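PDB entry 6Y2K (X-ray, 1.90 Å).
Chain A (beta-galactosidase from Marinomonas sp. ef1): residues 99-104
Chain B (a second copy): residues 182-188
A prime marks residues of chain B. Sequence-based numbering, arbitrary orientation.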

ATOM      1  N   GLY A  99     -22.477  14.945  39.662  1.00 16.56           N
ATOM      2  CA  GLY A  99     -22.697  14.538  41.048  1.00 16.34           C
ATOM      3  C   GLY A  99     -21.471  14.112  41.832  1.00 15.98           C
ATOM      4  O   GLY A  99     -20.387  13.906  41.276  1.00 16.02           O
ATOM      5  N   PHE A 100     -21.675  13.985  43.139  1.00 15.69           N
ATOM      6  CA  PHE A 100     -20.757  13.314  44.061  1.00 15.15           C
ATOM      7  C   PHE A 100     -20.476  11.862  43.647  1.00 15.15           C
ATOM      8  O   PHE A 100     -21.314  11.202  43.014  1.00 14.86           O
ATOM      9  CB  PHE A 100     -21.369  13.336  45.474  1.00 15.14           C
ATOM     10  CG  PHE A 100     -20.439  12.868  46.564  1.00 14.45           C
ATOM     11  CD1 PHE A 100     -19.607  13.764  47.228  1.00 14.39           C
ATOM     12  CD2 PHE A 100     -20.417  11.537  46.943  1.00 14.43           C
ATOM     13  CE1 PHE A 100     -18.744  13.333  48.232  1.00 14.01           C
ATOM     14  CE2 PHE A 100     -19.549  11.098  47.944  1.00 14.16           C
ATOM     15  CZ  PHE A 100     -18.719  11.998  48.589  1.00 13.97           C
ATOM     16  N   GLY A 101     -19.307  11.371  44.062  1.00 14.94           N
ATOM     17  CA  GLY A 101     -18.860   9.999  43.821  1.00 15.05           C
ATOM     18  C   GLY A 101     -17.492   9.878  43.168  1.00 15.24           C
ATOM     19  O   GLY A 101     -16.965   8.758  43.044  1.00 15.10           O
ATOM     20  N   SER A 102     -16.941  11.019  42.724  1.00 14.80           N
ATOM     21  CA  SER A 102     -15.602  11.113  42.159  1.00 14.76           C
ATOM     22  C   SER A 102     -14.916  12.311  42.842  1.00 15.09           C
ATOM     23  O   SER A 102     -14.761  12.294  44.078  1.00 15.26           O
ATOM     24  CB  SER A 102     -15.667  11.207  40.613  1.00 14.92           C
ATOM     25  OG  SER A 102     -16.295  12.404  40.154  1.00 14.90           O
ATOM     26  N   ARG A 103     -14.516  13.326  42.081  1.00 14.65           N
ATOM     27  CA  ARG A 103     -13.922  14.543  42.655  1.00 15.23           C
ATOM     28  C   ARG A 103     -14.324  15.762  41.837  1.00 14.92           C
ATOM     29  O   ARG A 103     -14.883  15.617  40.751  1.00 14.26           O
ATOM     30  CB  ARG A 103     -12.385  14.429  42.734  1.00 15.45           C
ATOM     31  CG  ARG A 103     -11.674  14.162  41.408  1.00 16.04           C
ATOM     32  CD  ARG A 103     -10.157  14.210  41.570  1.00 16.29           C
ATOM     33  NE  ARG A 103      -9.454  13.853  40.336  1.00 16.50           N
ATOM     34  CZ  ARG A 103      -8.141  13.618  40.240  1.00 16.50           C
ATOM     35  NH1 ARG A 103      -7.331  13.676  41.304  1.00 16.70           N
ATOM     36  NH2 ARG A 103      -7.630  13.306  39.052  1.00 16.80           N
ATOM     37  N   ARG A 104     -14.033  16.948  42.383  1.00 14.97           N
ATOM     38  CA  ARG A 104     -14.287  18.242  41.734  1.00 15.21           C
ATOM     39  C   ARG A 104     -15.779  18.535  41.485  1.00 15.27           C
ATOM     40  O   ARG A 104     -16.144  19.239  40.539  1.00 15.30           O
ATOM     41  CB  ARG A 104     -13.456  18.383  40.442  1.00 15.33           C
ATOM     42  CG  ARG A 104     -11.939  18.369  40.665  1.00 15.18           C
ATOM     43  CD  ARG A 104     -11.221  19.221  39.613  1.00 15.33           C
ATOM     44  NE  ARG A 104     -11.818  20.542  39.641  1.00 14.91           N
ATOM     45  CZ  ARG A 104     -11.562  21.461  40.565  1.00 15.53           C
ATOM     46  NH1 ARG A 104     -10.636  21.267  41.502  1.00 15.37           N
ATOM     47  NH2 ARG A 104     -12.224  22.601  40.537  1.00 15.94           N
TER
ATOM     48  N   PHE B 182     -10.232   7.695  50.049  1.00 15.52           N
ATOM     49  CA  PHE B 182      -9.795   8.238  48.766  1.00 15.56           C
ATOM     50  C   PHE B 182     -10.788   9.281  48.235  1.00 15.47           C
ATOM     51  O   PHE B 182     -12.004   9.049  48.214  1.00 15.55           O
ATOM     52  CB  PHE B 182      -9.617   7.086  47.761  1.00 15.61           C
ATOM     53  CG  PHE B 182      -8.972   7.490  46.468  1.00 15.46           C
ATOM     54  CD1 PHE B 182      -7.604   7.733  46.407  1.00 15.60           C
ATOM     55  CD2 PHE B 182      -9.730   7.618  45.306  1.00 15.76           C
ATOM     56  CE1 PHE B 182      -7.000   8.114  45.219  1.00 15.50           C
ATOM     57  CE2 PHE B 182      -9.131   7.981  44.106  1.00 15.67           C
ATOM     58  CZ  PHE B 182      -7.763   8.228  44.061  1.00 15.73           C
ATOM     59  N   TRP B 183     -10.260  10.441  47.843  1.00 15.45           N
ATOM     60  CA  TRP B 183     -11.062  11.573  47.373  1.00 15.51           C
ATOM     61  C   TRP B 183     -12.238  11.955  48.291  1.00 15.82           C
ATOM     62  O   TRP B 183     -13.274  12.425  47.824  1.00 15.70           O
ATOM     63  CB  TRP B 183     -11.562  11.325  45.929  1.00 15.51           C
ATOM     64  CG  TRP B 183     -10.485  11.253  44.880  1.00 15.14           C
ATOM     65  CD1 TRP B 183      -9.163  11.580  45.023  1.00 15.03           C
ATOM     66  CD2 TRP B 183     -10.655  10.877  43.502  1.00 15.30           C
ATOM     67  NE1 TRP B 183      -8.500  11.401  43.829  1.00 15.13           N
ATOM     68  CE2 TRP B 183      -9.388  10.974  42.882  1.00 15.04           C
ATOM     69  CE3 TRP B 183     -11.747  10.441  42.744  1.00 15.19           C
ATOM     70  CZ2 TRP B 183      -9.184  10.649  41.546  1.00 15.08           C
ATOM     71  CZ3 TRP B 183     -11.547  10.132  41.409  1.00 15.49           C
ATOM     72  CH2 TRP B 183     -10.274  10.233  40.824  1.00 15.32           C
ATOM     73  N   SER B 184     -12.063  11.776  49.601  1.00 16.58           N
ATOM     74  CA  SER B 184     -13.109  12.092  50.594  1.00 16.50           C
ATOM     75  C   SER B 184     -14.508  11.574  50.201  1.00 16.37           C
ATOM     76  O   SER B 184     -15.509  12.300  50.247  1.00 15.98           O
ATOM     77  CB  SER B 184     -13.119  13.599  50.868  1.00 16.81           C
ATOM     78  OG  SER B 184     -12.008  13.986  51.673  1.00 17.17           O
ATOM     79  N   MET B 185     -14.560  10.307  49.805  1.00 16.44           N
ATOM     80  CA  MET B 185     -15.823   9.679  49.392  1.00 16.48           C
ATOM     81  C   MET B 185     -16.668   9.152  50.577  1.00 16.72           C
ATOM     82  O   MET B 185     -17.816   8.737  50.371  1.00 17.48           O
ATOM     83  CB  MET B 185     -15.553   8.547  48.389  1.00 16.32           C
ATOM     84  CG  MET B 185     -15.182   9.023  46.981  1.00 16.63           C
ATOM     85  SD  MET B 185     -14.986   7.700  45.754  1.00 16.50           S
ATOM     86  CE  MET B 185     -13.500   6.880  46.333  1.00 16.39           C
ATOM     87  N   ASP B 186     -16.112   9.165  51.792  1.00 16.37           N
ATOM     88  CA  ASP B 186     -16.749   8.538  52.974  1.00 16.59           C
ATOM     89  C   ASP B 186     -18.212   8.937  53.178  1.00 16.37           C
ATOM     90  O   ASP B 186     -18.541  10.126  53.193  1.00 16.57           O
ATOM     91  CB  ASP B 186     -15.974   8.873  54.256  1.00 16.31           C
ATOM     92  CG  ASP B 186     -14.611   8.191  54.323  1.00 16.45           C
ATOM     93  OD1 ASP B 186     -14.554   6.946  54.171  1.00 15.46           O
ATOM     94  OD2 ASP B 186     -13.605   8.917  54.538  1.00 16.19           O
ATOM     95  N   TYR B 187     -19.068   7.929  53.336  1.00 16.55           N
ATOM     96  CA  TYR B 187     -20.494   8.112  53.632  1.00 16.88           C
ATOM     97  C   TYR B 187     -20.783   7.972  55.126  1.00 16.95           C
ATOM     98  O   TYR B 187     -20.234   7.093  55.795  1.00 16.94           O
ATOM     99  CB  TYR B 187     -21.328   7.089  52.845  1.00 16.72           C
ATOM    100  CG  TYR B 187     -21.031   7.159  51.367  1.00 16.71           C
ATOM    101  CD1 TYR B 187     -21.587   8.164  50.571  1.00 16.43           C
ATOM    102  CD2 TYR B 187     -20.162   6.255  50.771  1.00 16.74           C
ATOM    103  CE1 TYR B 187     -21.303   8.248  49.220  1.00 16.26           C
ATOM    104  CE2 TYR B 187     -19.874   6.332  49.415  1.00 16.64           C
ATOM    105  CZ  TYR B 187     -20.441   7.336  48.646  1.00 16.44           C
ATOM    106  OH  TYR B 187     -20.145   7.423  47.301  1.00 15.69           O
ATOM    107  N   ARG B 188     -21.650   8.847  55.634  1.00 17.75           N
ATOM    108  CA  ARG B 188     -22.136   8.774  57.014  1.00 18.09           C
ATOM    109  C   ARG B 188     -23.197   7.689  57.209  1.00 18.13           C
ATOM    110  O   ARG B 188     -23.422   7.231  58.336  1.00 17.80           O
ATOM    111  CB  ARG B 188     -22.750  10.110  57.433  1.00 18.85           C
ATOM    112  CG  ARG B 188     -21.795  11.290  57.425  1.00 19.24           C
ATOM    113  CD  ARG B 188     -22.422  12.486  58.132  1.00 19.69           C
ATOM    114  NE  ARG B 188     -23.694  12.878  57.520  1.00 19.76           N
ATOM    115  CZ  ARG B 188     -24.611  13.663  58.087  1.00 20.32           C
ATOM    116  NH1 ARG B 188     -24.422  14.180  59.300  1.00 19.86           N
ATOM    117  NH2 ARG B 188     -25.732  13.946  57.429  1.00 20.69           N
TER

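Two loops can pack tightly across a subunit interface without a single hydrogen bond between them, and this contact in the beta-galactosidase from Marinomonas sp. ef1 illustrates how. Neither stretch offers a strand edge for pairing. The CA atoms of Arg103 and Trp183′ lie 6.3 Å apart, and those of Gly101 and Met185′ 6.4 Å. Within chain B, a turn is closed by the hydrogen bond from Met185′ N to Phe182′ O, 3.3 Å long. In chain A, Gly101 adopts phi 127° and psi -9°, where a CB would be jammed against the carbonyl O of Phe100; this conformation by itself calls for glycine.

The contact buries 403 Å², summed over both sides, and Trp183′ contributes the largest share. Its CA-to-CB bond points toward chain A, as does that of Arg103 toward chain B, and the two side chains meet face to face. Arg103, extended beyond a p chi1 through t chi2 and chi3, lays its CD 3.7 Å from the centroid of the six-membered ring of Trp183′, a CH-pi contact, while its CZ lies 3.4 Å from Trp183′ CZ2. A flat guanidinium suits a broad indole, and its nitrogens remain free to hydrogen-bond elsewhere in the structure. Beside this pair, the backbone of Ser102 approaches the indole, Ser102 C lying 3.7 Å from Trp183′ CE3.

Phe100 anchors the other end. Its CB points sideways, but the t rotamer brings the ring end in, with CZ 3.6 Å from Ser184′ O at the ring edge and 3.8 Å from Met185′ CA. Phe100 CE2 also meets Tyr187′ CE1 at 3.6 Å, the ring planes inclined at 72°. Between these aromatic contacts, the flexible thioether of Met185′ places SD 3.5 Å from Gly101 O.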